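Local coordinates for L-Ala-D/L-Glu epimerase, a muconate lactonizing enzyme (Klebsiella pneumoniae subsp. pneumoniae MGH 78578, PDB 3FCP), which belongs to the muconate lactonizing enzyme family of the enolase superfamily and binds a magnesium ion in its barrel domain, at residues N102-L114 against L273-L285. Residues are numbered along the deposited sequence; the frame is centred on the assembly and turned at random.
Sequences NTFAKSAIETALL and LKIAKAGGPNSVL
Glu110 reaches from helix 103-121 to the turn leading into helix 283-294, with CG trans to the backbone N (chi1 -172°) and the chain extended. Its CB lies 3.6 Å from Gly279 O, CG 4.1 Å and CD 3.4 Å from the same atom. OE1 accepts from the backbone N-H of Asn282 and of Ser283, the second nearly straight (166°, Ser283 N to OE1 3.0 Å), although the place of OE1 is less sure. OE2 takes the Ser283 hydroxyl on its syn lone pair (2.8 Å from OG) and a water that also bonds Asn282 OD1. A carboxylate suits this place because it accepts from two N-H groups and a hydroxyl at once, and the nearby N-terminal helix end would probably favour its charge. Gly279 and Gly280, whose backbone angles call for glycine, let Ser107 close in. Back at the first turn of helix 103-121, small Ala276 sets CB over the Phe104 ring centre (3.6 Å), while Thr103 OG1 donates to Ala276 O (2.7 Å). The contact joins N-terminal domain to barrel: helix 65-80 and strand 33-42 pack against helix 103-121, helix 307-317 touches Thr111 and Ile275, and Lys277 NZ forms a salt bridge with Asp250, a magnesium ligand.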
loop_
_atom_site.group_PDB
_atom_site.type_symbol
_atom_site.label_atom_id
_atom_site.label_comp_id
_atom_site.label_asym_id
_atom_site.label_seq_id
_atom_site.Cartn_x
_atom_site.Cartn_y
_atom_site.Cartn_z
ATOM N N ASN A 102 21.015 -26.201 -6.896
ATOM C CA ASN A 102 21.220 -27.570 -7.353
ATOM C C ASN A 102 20.131 -28.489 -6.803
ATOM O O ASN A 102 20.412 -29.594 -6.329
ATOM C CB ASN A 102 22.604 -28.053 -6.915
ATOM C CG ASN A 102 23.720 -27.432 -7.736
ATOM O OD1 ASN A 102 24.120 -27.975 -8.768
ATOM N ND2 ASN A 102 24.215 -26.277 -7.292
ATOM N N THR A 103 18.889 -28.016 -6.876
ATOM C CA THR A 103 17.738 -28.763 -6.380
ATOM C C THR A 103 17.468 -30.054 -7.158
ATOM O O THR A 103 16.907 -31.007 -6.612
ATOM C CB THR A 103 16.462 -27.879 -6.400
ATOM O OG1 THR A 103 16.221 -27.414 -7.735
ATOM C CG2 THR A 103 16.628 -26.674 -5.473
ATOM N N PHE A 104 17.850 -30.081 -8.433
ATOM C CA PHE A 104 17.647 -31.274 -9.248
ATOM C C PHE A 104 18.519 -32.404 -8.689
ATOM O O PHE A 104 18.041 -33.520 -8.474
ATOM C CB PHE A 104 18.004 -31.001 -10.717
ATOM C CG PHE A 104 16.899 -30.321 -11.500
ATOM C CD1 PHE A 104 16.356 -30.931 -12.631
ATOM C CD2 PHE A 104 16.409 -29.075 -11.112
ATOM C CE1 PHE A 104 15.335 -30.310 -13.368
ATOM C CE2 PHE A 104 15.389 -28.441 -11.837
ATOM C CZ PHE A 104 14.851 -29.060 -12.969
ATOM N N ALA A 105 19.793 -32.105 -8.446
ATOM C CA ALA A 105 20.723 -33.083 -7.887
ATOM C C ALA A 105 20.239 -33.512 -6.493
ATOM O O ALA A 105 20.235 -34.694 -6.169
ATOM C CB ALA A 105 22.124 -32.483 -7.795
ATOM N N LYS A 106 19.836 -32.545 -5.673
ATOM C CA LYS A 106 19.352 -32.848 -4.329
ATOM C C LYS A 106 18.111 -33.734 -4.372
ATOM O O LYS A 106 17.945 -34.624 -3.540
ATOM C CB LYS A 106 19.035 -31.556 -3.571
ATOM C CG LYS A 106 20.264 -30.731 -3.226
ATOM C CD LYS A 106 19.884 -29.365 -2.651
ATOM C CE LYS A 106 21.124 -28.566 -2.264
ATOM N NZ LYS A 106 20.796 -27.156 -1.877
ATOM N N SER A 107 17.242 -33.499 -5.348
ATOM C CA SER A 107 16.024 -34.292 -5.469
ATOM C C SER A 107 16.320 -35.770 -5.750
ATOM O O SER A 107 15.644 -36.656 -5.221
ATOM C CB SER A 107 15.135 -33.726 -6.574
ATOM O OG SER A 107 14.047 -34.593 -6.824
ATOM N N ALA A 108 17.314 -36.033 -6.593
ATOM C CA ALA A 108 17.686 -37.413 -6.910
ATOM C C ALA A 108 18.186 -38.101 -5.640
ATOM O O ALA A 108 17.828 -39.243 -5.357
ATOM C CB ALA A 108 18.773 -37.440 -7.991
ATOM N N ILE A 109 19.013 -37.396 -4.875
ATOM C CA ILE A 109 19.556 -37.936 -3.630
ATOM C C ILE A 109 18.475 -38.145 -2.564
ATOM O O ILE A 109 18.441 -39.182 -1.894
ATOM C CB ILE A 109 20.644 -36.998 -3.040
ATOM C CG1 ILE A 109 21.841 -36.916 -3.995
ATOM C CG2 ILE A 109 21.069 -37.497 -1.658
ATOM C CD1 ILE A 109 22.523 -38.254 -4.255
ATOM N N GLU A 110 17.601 -37.157 -2.395
ATOM C CA GLU A 110 16.539 -37.264 -1.397
ATOM C C GLU A 110 15.631 -38.434 -1.748
ATOM O O GLU A 110 15.169 -39.167 -0.869
ATOM C CB GLU A 110 15.718 -35.968 -1.332
ATOM C CG GLU A 110 14.730 -35.941 -0.183
ATOM C CD GLU A 110 13.951 -34.639 -0.094
ATOM O OE1 GLU A 110 12.846 -34.557 -0.666
ATOM O OE2 GLU A 110 14.454 -33.697 0.546
ATOM N N THR A 111 15.382 -38.612 -3.041
ATOM C CA THR A 111 14.531 -39.701 -3.501
ATOM C C THR A 111 15.156 -41.042 -3.127
ATOM O O THR A 111 14.484 -41.927 -2.589
ATOM C CB THR A 111 14.346 -39.656 -5.034
ATOM O OG1 THR A 111 13.684 -38.436 -5.399
ATOM C CG2 THR A 111 13.510 -40.856 -5.510
ATOM N N ALA A 112 16.450 -41.181 -3.403
ATOM C CA ALA A 112 17.161 -42.419 -3.108
ATOM C C ALA A 112 17.178 -42.695 -1.607
ATOM O O ALA A 112 16.999 -43.840 -1.174
ATOM C CB ALA A 112 18.594 -42.346 -3.658
ATOM N N LEU A 113 17.396 -41.647 -0.817
ATOM C CA LEU A 113 17.421 -41.780 0.635
ATOM C C LEU A 113 16.069 -42.282 1.123
ATOM O O LEU A 113 16.002 -43.161 1.991
ATOM C CB LEU A 113 17.739 -40.431 1.299
ATOM C CG LEU A 113 19.194 -39.966 1.187
ATOM C CD1 LEU A 113 19.319 -38.513 1.632
ATOM C CD2 LEU A 113 20.073 -40.878 2.041
ATOM N N LEU A 114 14.996 -41.720 0.573
ATOM C CA LEU A 114 13.649 -42.135 0.954
ATOM C C LEU A 114 13.353 -43.559 0.477
ATOM O O LEU A 114 12.697 -44.328 1.176
ATOM C CB LEU A 114 12.606 -41.163 0.386
ATOM C CG LEU A 114 12.497 -39.805 1.095
ATOM C CD1 LEU A 114 11.638 -38.859 0.274
ATOM C CD2 LEU A 114 11.908 -39.998 2.491
ATOM N N LEU A 273 3.727 -27.949 -8.353
ATOM C CA LEU A 273 4.735 -28.578 -7.506
ATOM C C LEU A 273 5.582 -29.537 -8.348
ATOM O O LEU A 273 5.051 -30.275 -9.179
ATOM C CB LEU A 273 4.070 -29.374 -6.376
ATOM C CG LEU A 273 3.044 -28.683 -5.476
ATOM C CD1 LEU A 273 2.423 -29.703 -4.523
ATOM C CD2 LEU A 273 3.722 -27.566 -4.699
ATOM N N LYS A 274 6.898 -29.505 -8.151
ATOM C CA LYS A 274 7.806 -30.409 -8.861
ATOM C C LYS A 274 8.933 -30.767 -7.903
ATOM O O LYS A 274 9.559 -29.882 -7.325
ATOM C CB LYS A 274 8.377 -29.745 -10.122
ATOM C CG LYS A 274 7.325 -29.451 -11.201
ATOM C CD LYS A 274 7.954 -28.933 -12.483
ATOM C CE LYS A 274 6.882 -28.646 -13.546
ATOM N NZ LYS A 274 7.489 -28.185 -14.813
ATOM N N ILE A 275 9.204 -32.058 -7.732
ATOM C CA ILE A 275 10.258 -32.437 -6.799
ATOM C C ILE A 275 11.619 -31.887 -7.214
ATOM O O ILE A 275 12.422 -31.509 -6.352
ATOM C CB ILE A 275 10.333 -33.985 -6.591
ATOM C CG1 ILE A 275 10.763 -34.700 -7.870
ATOM C CG2 ILE A 275 8.976 -34.509 -6.125
ATOM C CD1 ILE A 275 10.948 -36.219 -7.667
ATOM N N ALA A 276 11.862 -31.804 -8.525
ATOM C CA ALA A 276 13.137 -31.295 -9.044
ATOM C C ALA A 276 13.396 -29.835 -8.671
ATOM O O ALA A 276 14.538 -29.448 -8.408
ATOM C CB ALA A 276 13.192 -31.452 -10.572
ATOM N N LYS A 277 12.340 -29.025 -8.665
ATOM C CA LYS A 277 12.462 -27.608 -8.330
ATOM C C LYS A 277 12.676 -27.365 -6.838
ATOM O O LYS A 277 13.360 -26.415 -6.454
ATOM C CB LYS A 277 11.209 -26.829 -8.771
ATOM C CG LYS A 277 10.994 -26.722 -10.287
ATOM C CD LYS A 277 9.867 -25.746 -10.654
ATOM C CE LYS A 277 8.517 -26.147 -10.057
ATOM N NZ LYS A 277 7.445 -25.122 -10.295
ATOM N N ALA A 278 12.098 -28.225 -6.005
ATOM C CA ALA A 278 12.189 -28.063 -4.556
ATOM C C ALA A 278 13.322 -28.815 -3.867
ATOM O O ALA A 278 13.737 -28.440 -2.769
ATOM C CB ALA A 278 10.870 -28.455 -3.921
ATOM N N GLY A 279 13.817 -29.874 -4.497
ATOM C CA GLY A 279 14.878 -30.654 -3.884
ATOM C C GLY A 279 14.446 -32.042 -3.421
ATOM O O GLY A 279 15.108 -32.651 -2.573
ATOM N N GLY A 280 13.330 -32.547 -3.950
ATOM C CA GLY A 280 12.903 -33.885 -3.579
ATOM C C GLY A 280 11.478 -34.070 -3.094
ATOM O O GLY A 280 10.758 -33.099 -2.842
ATOM N N PRO A 281 11.045 -35.327 -2.940
ATOM C CA PRO A 281 9.695 -35.684 -2.481
ATOM C C PRO A 281 9.327 -35.127 -1.101
ATOM O O PRO A 281 8.165 -34.856 -0.833
ATOM C CB PRO A 281 9.717 -37.214 -2.487
ATOM C CG PRO A 281 10.739 -37.545 -3.555
ATOM C CD PRO A 281 11.826 -36.533 -3.272
ATOM N N ASN A 282 10.304 -34.970 -0.210
ATOM C CA ASN A 282 9.990 -34.416 1.109
ATOM C C ASN A 282 10.070 -32.893 1.087
ATOM O O ASN A 282 9.192 -32.200 1.618
ATOM C CB ASN A 282 10.939 -34.963 2.186
ATOM C CG ASN A 282 10.550 -34.504 3.589
ATOM O OD1 ASN A 282 11.378 -33.984 4.340
ATOM N ND2 ASN A 282 9.288 -34.697 3.948
ATOM N N SER A 283 11.124 -32.372 0.467
ATOM C CA SER A 283 11.319 -30.924 0.382
ATOM C C SER A 283 10.152 -30.206 -0.290
ATOM O O SER A 283 9.779 -29.102 0.110
ATOM C CB SER A 283 12.612 -30.606 -0.375
ATOM O OG SER A 283 13.746 -31.018 0.366
ATOM N N VAL A 284 9.564 -30.829 -1.305
ATOM C CA VAL A 284 8.452 -30.195 -2.004
ATOM C C VAL A 284 7.219 -30.026 -1.109
ATOM O O VAL A 284 6.387 -29.151 -1.353
ATOM C CB VAL A 284 8.054 -30.995 -3.280
ATOM C CG1 VAL A 284 7.344 -32.285 -2.895
ATOM C CG2 VAL A 284 7.175 -30.126 -4.188
ATOM N N LEU A 285 7.109 -30.851 -0.068
ATOM C CA LEU A 285 5.972 -30.773 0.845
ATOM C C LEU A 285 5.901 -29.459 1.624
ATOM O O LEU A 285 4.809 -29.021 2.000
ATOM C CB LEU A 285 5.987 -31.959 1.822
ATOM C CG LEU A 285 5.895 -33.331 1.147
ATOM C CD1 LEU A 285 5.966 -34.435 2.196
ATOM C CD2 LEU A 285 4.591 -33.426 0.365
HETATM O O HOH W 1 14.079 -33.046 3.054
#